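Local coordinates for protein kunitz-type conkunitzin-S1 (Conus striatus, PDB 6Q6C) that blocks voltage-activated potassium channels of the Shaker family as a venom toxin built on the Kunitz fold, at residues N45-T50 against D55-T60; I23-A28 against Y51-T56. The protein carries 1 engineered substitution. All coordinates share one frame; numbering follows the deposited sequence.

Contact 1 (N45-T50 against D55-T60); sequences NNFRRT and DTCLYT. Engineered in segment 55-60: Asp55 (natural residue Arg). With NO3 (nitrate ion), chain D; NO3 (nitrate ion), chain F; PO4 (phosphate ion), chain C.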
ATOM      1  N   ASN A  45       4.478  -1.025   1.570  1.00 19.74           N
ATOM      2  CA  ASN A  45       3.433  -1.180   0.546  1.00 18.12           C
ATOM      3  C   ASN A  45       2.235  -0.318   0.948  1.00 18.01           C
ATOM      4  O   ASN A  45       1.219  -0.837   1.386  1.00 18.15           O
ATOM      5  CB  ASN A  45       3.082  -2.630   0.320  1.00 17.86           C
ATOM      6  CG  ASN A  45       2.209  -2.803  -0.885  1.00 18.71           C
ATOM      7  OD1 ASN A  45       1.874  -1.854  -1.582  1.00 17.11           O
ATOM      8  ND2 ASN A  45       1.786  -4.035  -1.106  1.00 17.88           N
ATOM      9  N   ASN A  46       2.456   0.982   0.973  1.00 19.08           N
ATOM     10  CA  ASN A  46       1.550   1.934   1.656  1.00 17.66           C
ATOM     11  C   ASN A  46       1.709   3.257   0.951  1.00 17.65           C
ATOM     12  O   ASN A  46       2.775   3.861   1.091  1.00 21.08           O
ATOM     13  CB  ASN A  46       1.931   1.950   3.133  1.00 18.05           C
ATOM     14  CG  ASN A  46       1.052   2.881   3.940  1.00 19.16           C
ATOM     15  OD1 ASN A  46       0.559   3.847   3.410  1.00 21.87           O
ATOM     16  ND2 ASN A  46       0.801   2.504   5.191  1.00 19.46           N
ATOM     17  N   PHE A  47       0.699   3.678   0.188  1.00 16.44           N
ATOM     18  CA  PHE A  47       0.785   4.895  -0.645  1.00 17.41           C
ATOM     19  C   PHE A  47      -0.415   5.783  -0.301  1.00 15.22           C
ATOM     20  O   PHE A  47      -1.531   5.326  -0.055  1.00 17.74           O
ATOM     21  CB  PHE A  47       0.749   4.592  -2.147  1.00 18.40           C
ATOM     22  CG  PHE A  47       1.831   3.622  -2.560  1.00 18.51           C
ATOM     23  CD1 PHE A  47       1.659   2.252  -2.449  1.00 18.83           C
ATOM     24  CD2 PHE A  47       3.001   4.114  -3.088  1.00 18.51           C
ATOM     25  CE1 PHE A  47       2.702   1.401  -2.763  1.00 19.08           C
ATOM     26  CE2 PHE A  47       4.045   3.267  -3.437  1.00 21.83           C
ATOM     27  CZ  PHE A  47       3.864   1.927  -3.286  1.00 22.33           C
ATOM     28  N   ARG A  48      -0.206   7.087  -0.319  1.00 18.89           N
ATOM     29  CA  ARG A  48      -1.296   8.052  -0.171  1.00 19.26           C
ATOM     30  C   ARG A  48      -2.130   8.145  -1.433  1.00 19.13           C
ATOM     31  O   ARG A  48      -3.390   8.403  -1.277  1.00 21.28           O
ATOM     32  CB  ARG A  48      -0.817   9.428   0.247  1.00 20.04           C
ATOM     33  CG  ARG A  48      -0.222   9.410   1.643  1.00 18.85           C
ATOM     34  CD  ARG A  48       0.159  10.821   2.051  1.00 18.99           C
ATOM     35  NE  ARG A  48       0.753  10.902   3.361  1.00 20.43           N
ATOM     36  CZ  ARG A  48       0.092  10.981   4.497  1.00 19.77           C
ATOM     37  NH1 ARG A  48      -1.230  10.975   4.465  1.00 19.38           N
ATOM     38  NH2 ARG A  48       0.754  10.988   5.649  1.00 19.62           N
ATOM     39  N   ARG A  49      -1.535   8.018  -2.595  1.00 23.51           N
ATOM     40  CA  ARG A  49      -2.247   8.218  -3.866  1.00 23.07           C
ATOM     41  C   ARG A  49      -2.135   6.976  -4.735  1.00 24.28           C
ATOM     42  O   ARG A  49      -1.056   6.327  -4.787  1.00 24.10           O
ATOM     43  CB  ARG A  49      -1.609   9.409  -4.571  1.00 29.40           C
ATOM     44  CG  ARG A  49      -1.855  10.706  -3.823  1.00 31.87           C
ATOM     45  CD  ARG A  49      -1.699  11.852  -4.761  1.00 48.76           C
ATOM     46  NE  ARG A  49      -0.376  11.817  -5.334  1.00 48.27           N
ATOM     47  CZ  ARG A  49      -0.070  12.092  -6.603  1.00 68.72           C
ATOM     48  NH1 ARG A  49      -1.005  12.329  -7.522  1.00 63.45           N
ATOM     49  NH2 ARG A  49       1.201  12.064  -6.960  1.00 52.24           N
ATOM     50  N   THR A  50      -3.204   6.690  -5.445  1.00 22.83           N
ATOM     51  CA  THR A  50      -3.203   5.622  -6.478  1.00 22.09           C
ATOM     52  C   THR A  50      -2.101   5.908  -7.486  1.00 21.80           C
ATOM     53  O   THR A  50      -1.447   4.932  -7.903  1.00 20.65           O
ATOM     54  CB  THR A  50      -4.597   5.496  -7.102  1.00 24.32           C
ATOM     55  OG1 THR A  50      -5.514   5.069  -6.093  1.00 29.59           O
ATOM     56  CG2 THR A  50      -4.641   4.470  -8.207  1.00 29.98           C
ATOM     57  N   ASP A  55       2.622   4.062 -10.268  1.00 22.14           N
ATOM     58  CA  ASP A  55       3.938   4.459 -10.841  1.00 22.84           C
ATOM     59  C   ASP A  55       5.023   3.555 -10.258  1.00 22.93           C
ATOM     60  O   ASP A  55       5.982   3.205 -10.925  1.00 28.51           O
ATOM     61  CB  ASP A  55       4.143   5.922 -10.509  1.00 27.43           C
ATOM     62  CG  ASP A  55       5.285   6.601 -11.235  1.00 35.80           C
ATOM     63  OD1 ASP A  55       5.413   6.450 -12.456  1.00 36.77           O
ATOM     64  OD2 ASP A  55       5.993   7.324 -10.565  1.00 46.78           O
ATOM     65  N   THR A  56       4.912   3.210  -8.980  1.00 21.80           N
ATOM     66  CA  THR A  56       5.947   2.427  -8.262  1.00 21.18           C
ATOM     67  C   THR A  56       5.848   0.937  -8.576  1.00 21.18           C
ATOM     68  O   THR A  56       6.909   0.278  -8.720  1.00 25.49           O
ATOM     69  CB  THR A  56       5.855   2.656  -6.756  1.00 22.53           C
ATOM     70  OG1 THR A  56       5.998   4.037  -6.496  1.00 27.08           O
ATOM     71  CG2 THR A  56       6.875   1.873  -5.977  1.00 24.73           C
ATOM     72  N   CYS A  57       4.652   0.386  -8.634  1.00 21.19           N
ATOM     73  CA  CYS A  57       4.434  -1.066  -8.606  1.00 21.49           C
ATOM     74  C   CYS A  57       3.825  -1.628  -9.893  1.00 23.57           C
ATOM     75  O   CYS A  57       4.106  -2.736 -10.172  1.00 25.40           O
ATOM     76  CB  CYS A  57       3.560  -1.495  -7.435  1.00 22.62           C
ATOM     77  SG  CYS A  57       4.368  -1.221  -5.843  1.00 24.89           S
ATOM     78  N   LEU A  58       2.981  -0.901 -10.612  1.00 25.93           N
ATOM     79  CA  LEU A  58       2.246  -1.496 -11.734  1.00 26.12           C
ATOM     80  C   LEU A  58       3.049  -1.253 -13.008  1.00 28.27           C
ATOM     81  O   LEU A  58       3.193  -2.158 -13.791  1.00 41.70           O
ATOM     82  CB  LEU A  58       0.872  -0.855 -11.787  1.00 29.09           C
ATOM     83  CG  LEU A  58      -0.086  -1.456 -12.788  1.00 29.67           C
ATOM     84  CD1 LEU A  58      -0.198  -2.988 -12.670  1.00 29.09           C
ATOM     85  CD2 LEU A  58      -1.436  -0.779 -12.642  1.00 37.03           C
ATOM     86  N   TYR A  59       3.567  -0.050 -13.201  1.00 30.56           N
ATOM     87  CA  TYR A  59       4.230   0.402 -14.452  1.00 34.70           C
ATOM     88  C   TYR A  59       5.726   0.499 -14.207  1.00 40.45           C
ATOM     89  O   TYR A  59       6.269   1.618 -14.201  1.00 43.98           O
ATOM     90  CB  TYR A  59       3.610   1.734 -14.889  1.00 29.75           C
ATOM     91  CG  TYR A  59       2.139   1.607 -15.150  1.00 24.05           C
ATOM     92  CD1 TYR A  59       1.696   0.819 -16.215  1.00 24.64           C
ATOM     93  CD2 TYR A  59       1.182   2.208 -14.355  1.00 27.52           C
ATOM     94  CE1 TYR A  59       0.352   0.611 -16.450  1.00 26.25           C
ATOM     95  CE2 TYR A  59      -0.170   2.032 -14.593  1.00 27.62           C
ATOM     96  CZ  TYR A  59      -0.593   1.270 -15.681  1.00 22.91           C
ATOM     97  OH  TYR A  59      -1.929   1.000 -15.934  1.00 28.40           O
ATOM     98  N   THR A  60       6.328  -0.643 -13.900  1.00 55.31           N
ATOM     99  CA  THR A  60       7.796  -0.858 -13.762  1.00 57.74           C
ATOM    100  C   THR A  60       8.345  -1.549 -15.020  1.00 66.29           C
ATOM    101  O   THR A  60       8.562  -0.938 -16.067  1.00 79.26           O
ATOM    102  CB  THR A  60       8.111  -1.751 -12.561  1.00 55.71           C
ATOM    103  OG1 THR A  60       7.668  -3.053 -12.975  1.00 59.74           O
ATOM    104  CG2 THR A  60       7.489  -1.259 -11.266  1.00 41.95           C
TER
HETATM  105  N   NO3 D 102       2.886   8.564  -1.494  1.00 24.11           N
HETATM  106  O1  NO3 D 102       2.658   7.821  -0.244  1.00 31.37           O
HETATM  107  O2  NO3 D 102       4.100   8.512  -2.126  1.00 48.29           O
HETATM  108  O3  NO3 D 102       1.501   8.578  -2.489  1.00 31.79           O
HETATM  109  N   NO3 F 104       3.693  11.511   4.617  1.00 75.88           N
HETATM  110  O1  NO3 F 104       3.968  10.705   5.532  1.00 72.50           O
HETATM  111  O2  NO3 F 104       3.483  13.007   4.975  1.00 63.83           O
HETATM  112  O3  NO3 F 104       3.544  10.937   2.966  1.00 65.37           O
HETATM  113  P   PO4 C 101      -0.359  11.177   9.601  1.00 17.77           P
HETATM  114  O1  PO4 C 101      -1.245  10.270  10.456  1.00 18.21           O
HETATM  115  O2  PO4 C 101       0.266  10.319   8.500  1.00 17.78           O
HETATM  116  O3  PO4 C 101       0.585  11.960  10.453  1.00 18.56           O
HETATM  117  O4  PO4 C 101      -1.250  12.179   8.834  1.00 17.45           O

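Contact 2 (I23-A28 against Y51-T56); sequences IYYNSA and YDCQDT. Engineered in segment 51-56: Asp55 (natural residue Arg).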
ATOM      1  N   ILE A  23      -3.487   3.281   0.001  1.00 16.89           N
ATOM      2  CA  ILE A  23      -3.488   2.406  -1.196  1.00 16.00           C
ATOM      3  C   ILE A  23      -2.344   1.403  -1.067  1.00 16.82           C
ATOM      4  O   ILE A  23      -1.251   1.798  -0.618  1.00 17.10           O
ATOM      5  CB  ILE A  23      -3.331   3.286  -2.457  1.00 17.58           C
ATOM      6  CG1 ILE A  23      -4.380   4.399  -2.575  1.00 19.40           C
ATOM      7  CG2 ILE A  23      -3.329   2.385  -3.678  1.00 18.54           C
ATOM      8  CD1 ILE A  23      -5.766   3.916  -2.680  1.00 21.95           C
ATOM      9  N   TYR A  24      -2.606   0.155  -1.427  1.00 14.79           N
ATOM     10  CA  TYR A  24      -1.573  -0.867  -1.430  1.00 15.00           C
ATOM     11  C   TYR A  24      -1.594  -1.535  -2.812  1.00 15.19           C
ATOM     12  O   TYR A  24      -2.623  -1.596  -3.454  1.00 17.22           O
ATOM     13  CB  TYR A  24      -1.725  -1.859  -0.286  1.00 17.44           C
ATOM     14  CG  TYR A  24      -2.791  -2.913  -0.491  1.00 15.65           C
ATOM     15  CD1 TYR A  24      -4.111  -2.598  -0.371  1.00 15.26           C
ATOM     16  CD2 TYR A  24      -2.462  -4.206  -0.876  1.00 16.63           C
ATOM     17  CE1 TYR A  24      -5.106  -3.533  -0.543  1.00 16.96           C
ATOM     18  CE2 TYR A  24      -3.453  -5.144  -1.132  1.00 15.84           C
ATOM     19  CZ  TYR A  24      -4.794  -4.778  -1.028  1.00 15.22           C
ATOM     20  OH  TYR A  24      -5.734  -5.754  -1.321  1.00 15.94           O
ATOM     21  N   TYR A  25      -0.438  -2.068  -3.187  1.00 15.75           N
ATOM     22  CA  TYR A  25      -0.342  -2.882  -4.404  1.00 14.98           C
ATOM     23  C   TYR A  25      -0.702  -4.321  -4.076  1.00 15.73           C
ATOM     24  O   TYR A  25      -0.048  -4.941  -3.242  1.00 16.34           O
ATOM     25  CB  TYR A  25       1.017  -2.780  -5.086  1.00 16.92           C
ATOM     26  CG  TYR A  25       1.064  -3.555  -6.381  1.00 16.19           C
ATOM     27  CD1 TYR A  25       0.368  -3.116  -7.482  1.00 19.53           C
ATOM     28  CD2 TYR A  25       1.833  -4.690  -6.508  1.00 17.76           C
ATOM     29  CE1 TYR A  25       0.400  -3.821  -8.688  1.00 18.46           C
ATOM     30  CE2 TYR A  25       1.903  -5.388  -7.709  1.00 19.83           C
ATOM     31  CZ  TYR A  25       1.236  -4.920  -8.819  1.00 20.22           C
ATOM     32  OH  TYR A  25       1.243  -5.627 -10.004  1.00 22.51           O
ATOM     33  N   ASN A  26      -1.703  -4.839  -4.748  1.00 16.32           N
ATOM     34  CA  ASN A  26      -2.118  -6.247  -4.634  1.00 16.77           C
ATOM     35  C   ASN A  26      -1.494  -6.991  -5.815  1.00 16.04           C
ATOM     36  O   ASN A  26      -1.987  -6.924  -6.917  1.00 17.65           O
ATOM     37  CB  ASN A  26      -3.634  -6.376  -4.581  1.00 16.66           C
ATOM     38  CG  ASN A  26      -4.136  -7.765  -4.270  1.00 16.08           C
ATOM     39  OD1 ASN A  26      -3.708  -8.730  -4.943  1.00 17.55           O
ATOM     40  ND2 ASN A  26      -5.085  -7.876  -3.355  1.00 17.69           N
ATOM     41  N   SER A  27      -0.399  -7.684  -5.544  1.00 17.18           N
ATOM     42  CA  SER A  27       0.396  -8.336  -6.608  1.00 17.91           C
ATOM     43  C   SER A  27      -0.430  -9.390  -7.326  1.00 17.08           C
ATOM     44  O   SER A  27      -0.255  -9.551  -8.557  1.00 20.08           O
ATOM     45  CB  SER A  27       1.734  -8.857  -6.129  1.00 22.00           C
ATOM     46  OG  SER A  27       1.610  -9.913  -5.190  1.00 29.12           O
ATOM     47  N   ALA A  28      -1.216 -10.191  -6.599  1.00 17.77           N
ATOM     48  CA  ALA A  28      -1.937 -11.297  -7.244  1.00 17.93           C
ATOM     49  C   ALA A  28      -2.978 -10.736  -8.220  1.00 18.80           C
ATOM     50  O   ALA A  28      -3.289 -11.380  -9.220  1.00 20.50           O
ATOM     51  CB  ALA A  28      -2.587 -12.238  -6.267  1.00 19.76           C
ATOM     52  N   TYR A  51      -1.907   7.176  -7.859  1.00 23.49           N
ATOM     53  CA  TYR A  51      -0.872   7.556  -8.848  1.00 22.34           C
ATOM     54  C   TYR A  51       0.479   6.972  -8.401  1.00 22.04           C
ATOM     55  O   TYR A  51       1.167   6.335  -9.187  1.00 24.34           O
ATOM     56  CB  TYR A  51      -0.799   9.074  -8.948  1.00 28.51           C
ATOM     57  CG  TYR A  51       0.201   9.542  -9.950  1.00 28.93           C
ATOM     58  CD1 TYR A  51       1.542   9.619  -9.622  1.00 29.42           C
ATOM     59  CD2 TYR A  51      -0.192   9.810 -11.254  1.00 32.36           C
ATOM     60  CE1 TYR A  51       2.470   9.981 -10.576  1.00 34.00           C
ATOM     61  CE2 TYR A  51       0.719  10.257 -12.194  1.00 35.47           C
ATOM     62  CZ  TYR A  51       2.051  10.307 -11.853  1.00 33.31           C
ATOM     63  OH  TYR A  51       2.944  10.699 -12.798  1.00 44.97           O
ATOM     64  N   ASP A  52       0.842   7.178  -7.148  1.00 23.11           N
ATOM     65  CA  ASP A  52       2.167   6.733  -6.663  1.00 23.68           C
ATOM     66  C   ASP A  52       2.268   5.221  -6.582  1.00 21.09           C
ATOM     67  O   ASP A  52       3.282   4.676  -6.917  1.00 22.28           O
ATOM     68  CB  ASP A  52       2.498   7.401  -5.345  1.00 28.25           C
ATOM     69  CG  ASP A  52       2.642   8.884  -5.541  1.00 35.73           C
ATOM     70  OD1 ASP A  52       3.286   9.340  -6.541  1.00 46.35           O
ATOM     71  OD2 ASP A  52       2.117   9.542  -4.741  1.00 43.12           O
ATOM     72  N   CYS A  53       1.215   4.550  -6.202  0.70 20.46           N
ATOM     73  CA  CYS A  53       1.243   3.093  -6.153  0.70 19.08           C
ATOM     74  C   CYS A  53       1.359   2.543  -7.572  0.70 19.94           C
ATOM     75  O   CYS A  53       2.218   1.698  -7.791  0.70 21.00           O
ATOM     76  CB  CYS A  53      -0.024   2.600  -5.472  0.70 19.72           C
ATOM     77  SG  CYS A  53      -0.166   0.799  -5.342  0.70 20.68           S
ATOM     78  N   GLN A  54       0.630   3.096  -8.539  1.00 19.33           N
ATOM     79  CA  GLN A  54       0.698   2.596  -9.943  1.00 19.75           C
ATOM     80  C   GLN A  54       2.085   2.877 -10.521  1.00 19.83           C
ATOM     81  O   GLN A  54       2.693   1.983 -11.164  1.00 22.20           O
ATOM     82  CB  GLN A  54      -0.386   3.242 -10.792  1.00 21.00           C
ATOM     83  CG  GLN A  54      -1.742   2.685 -10.444  1.00 20.91           C
ATOM     84  CD  GLN A  54      -2.876   3.125 -11.346  1.00 25.38           C
ATOM     85  OE1 GLN A  54      -3.902   2.417 -11.467  1.00 28.89           O
ATOM     86  NE2 GLN A  54      -2.747   4.295 -11.923  1.00 23.79           N
ATOM     87  N   ASP A  55       2.622   4.062 -10.268  1.00 22.14           N
ATOM     88  CA  ASP A  55       3.938   4.459 -10.841  1.00 22.84           C
ATOM     89  C   ASP A  55       5.023   3.555 -10.258  1.00 22.93           C
ATOM     90  O   ASP A  55       5.982   3.205 -10.925  1.00 28.51           O
ATOM     91  CB  ASP A  55       4.143   5.922 -10.509  1.00 27.43           C
ATOM     92  CG  ASP A  55       5.285   6.601 -11.235  1.00 35.80           C
ATOM     93  OD1 ASP A  55       5.413   6.450 -12.456  1.00 36.77           O
ATOM     94  OD2 ASP A  55       5.993   7.324 -10.565  1.00 46.78           O
ATOM     95  N   THR A  56       4.912   3.210  -8.980  1.00 21.80           N
ATOM     96  CA  THR A  56       5.947   2.427  -8.262  1.00 21.18           C
ATOM     97  C   THR A  56       5.848   0.937  -8.576  1.00 21.18           C
ATOM     98  O   THR A  56       6.909   0.278  -8.720  1.00 25.49           O
ATOM     99  CB  THR A  56       5.855   2.656  -6.756  1.00 22.53           C
ATOM    100  OG1 THR A  56       5.998   4.037  -6.496  1.00 27.08           O
ATOM    101  CG2 THR A  56       6.875   1.873  -5.977  1.00 24.73           C
TER

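Contact 1 (N45-T50 against D55-T60)
Phe47 points its ring from the loop 45-50 at the helix 50-58, where Thr56 and Cys57 receive it. The far corner of the ring does the touching: CE2 lies 3.7 Å from Thr56 OG1, and CZ lies 4.0 Å from Thr56 CG2, so both branches of the threonine meet the phenylalanine. Beside them the sulfur of Cys57 approaches the ring obliquely, with SG 4.1 Å from Phe47 CZ and 63° off the ring normal, a Cys sulfur-aromatic contact. Thr56 keeps OG1 beside its own backbone N (chi1 -58°), from where the hydroxyl also bonds to Asp52 O one turn back in the helix; its polar need is thus met although it lies against a ring. Just after the phenylalanine, a nitrate ion accepts Arg48 N on O1 (3.0 Å, 165°) and Arg49 N on O3 (3.1 Å). The extended Arg48 side chain gives its NE to a second nitrate at 2.8 Å from O3, and NH2 to a phosphate; all three anions are probably from the crystallisation liquor. Phe47 also packs on Cys53 of the same helix and on Leu6, and its backbone bonds to Ile23 of strand 20-26, while Cys57 is disulfide-bonded to Cys7.

Contact 2 (I23-A28 against Y51-T56)
The packing of the C-terminal helix on the two-stranded antiparallel hairpin, a defining feature of the Kunitz domain, runs here through one cysteine, Cys53, set against strand 20-26. The axes of the short segments, strand 23-26 and helix 51-56, pass 8.3 Å apart with their directions 29° from parallel, and the CA atoms of Tyr25 and Cys53 come nearest. Cys53 is modelled in two conformers, and the sulfur contacts given here hold for one of them. In it SG stands anti to the backbone N (chi1 179°), which carries the sulfur out of the helix and onto the strand backbone: SG lies 3.6 Å from Tyr25 N and 3.7 Å from Tyr24 C. The sulfur also meets the first carbon of the Tyr25 side chain, with SG 3.8 Å from Tyr25 CB, and comes to the edge of the tyrosine ring, near its plane. Ile23 presents its shorter branch, CG2, to Cys53 CB at 3.8 Å, while CG1 leads away.

Within the helix, the Asp52 carbonyl that takes the Thr56 hydroxyl also accepts Thr56 N, from the opposite face of its plane. On the outward side of the strand, Asn26 ND2 bonds to Tyr24 OH at 3.0 Å and 162°. Through its disulfide to Cys32 on strand 31-37, Cys53 ties the helix covalently to the hairpin, an arrangement typical of BPTI-like Kunitz domains.

How the contacts relate
Contacts 1 and 2 lie side by side, their centres about 3 Å apart, and both use helix 50-58, sharing Asp55, an engineered residue, and Thr56. Loop 45-50 joins them from the strand side: Asn45 OD1 is 2.8 Å from Tyr25 N, and Phe47 N is 2.8 Å from Ile23 O, both probable hydrogen bonds. Packing links them as well, with Phe47 CD1 3.5 Å from Cys53 CB and Cys57 CB 3.4 Å from Tyr25 CG. Cys57 of contact 1 and Cys53 of contact 2 stand one helical turn apart, anchoring the helix through separate disulfides to the N-terminal region and to the hairpin; together they make up part of the packing between helix, hairpin and loop in the Kunitz fold.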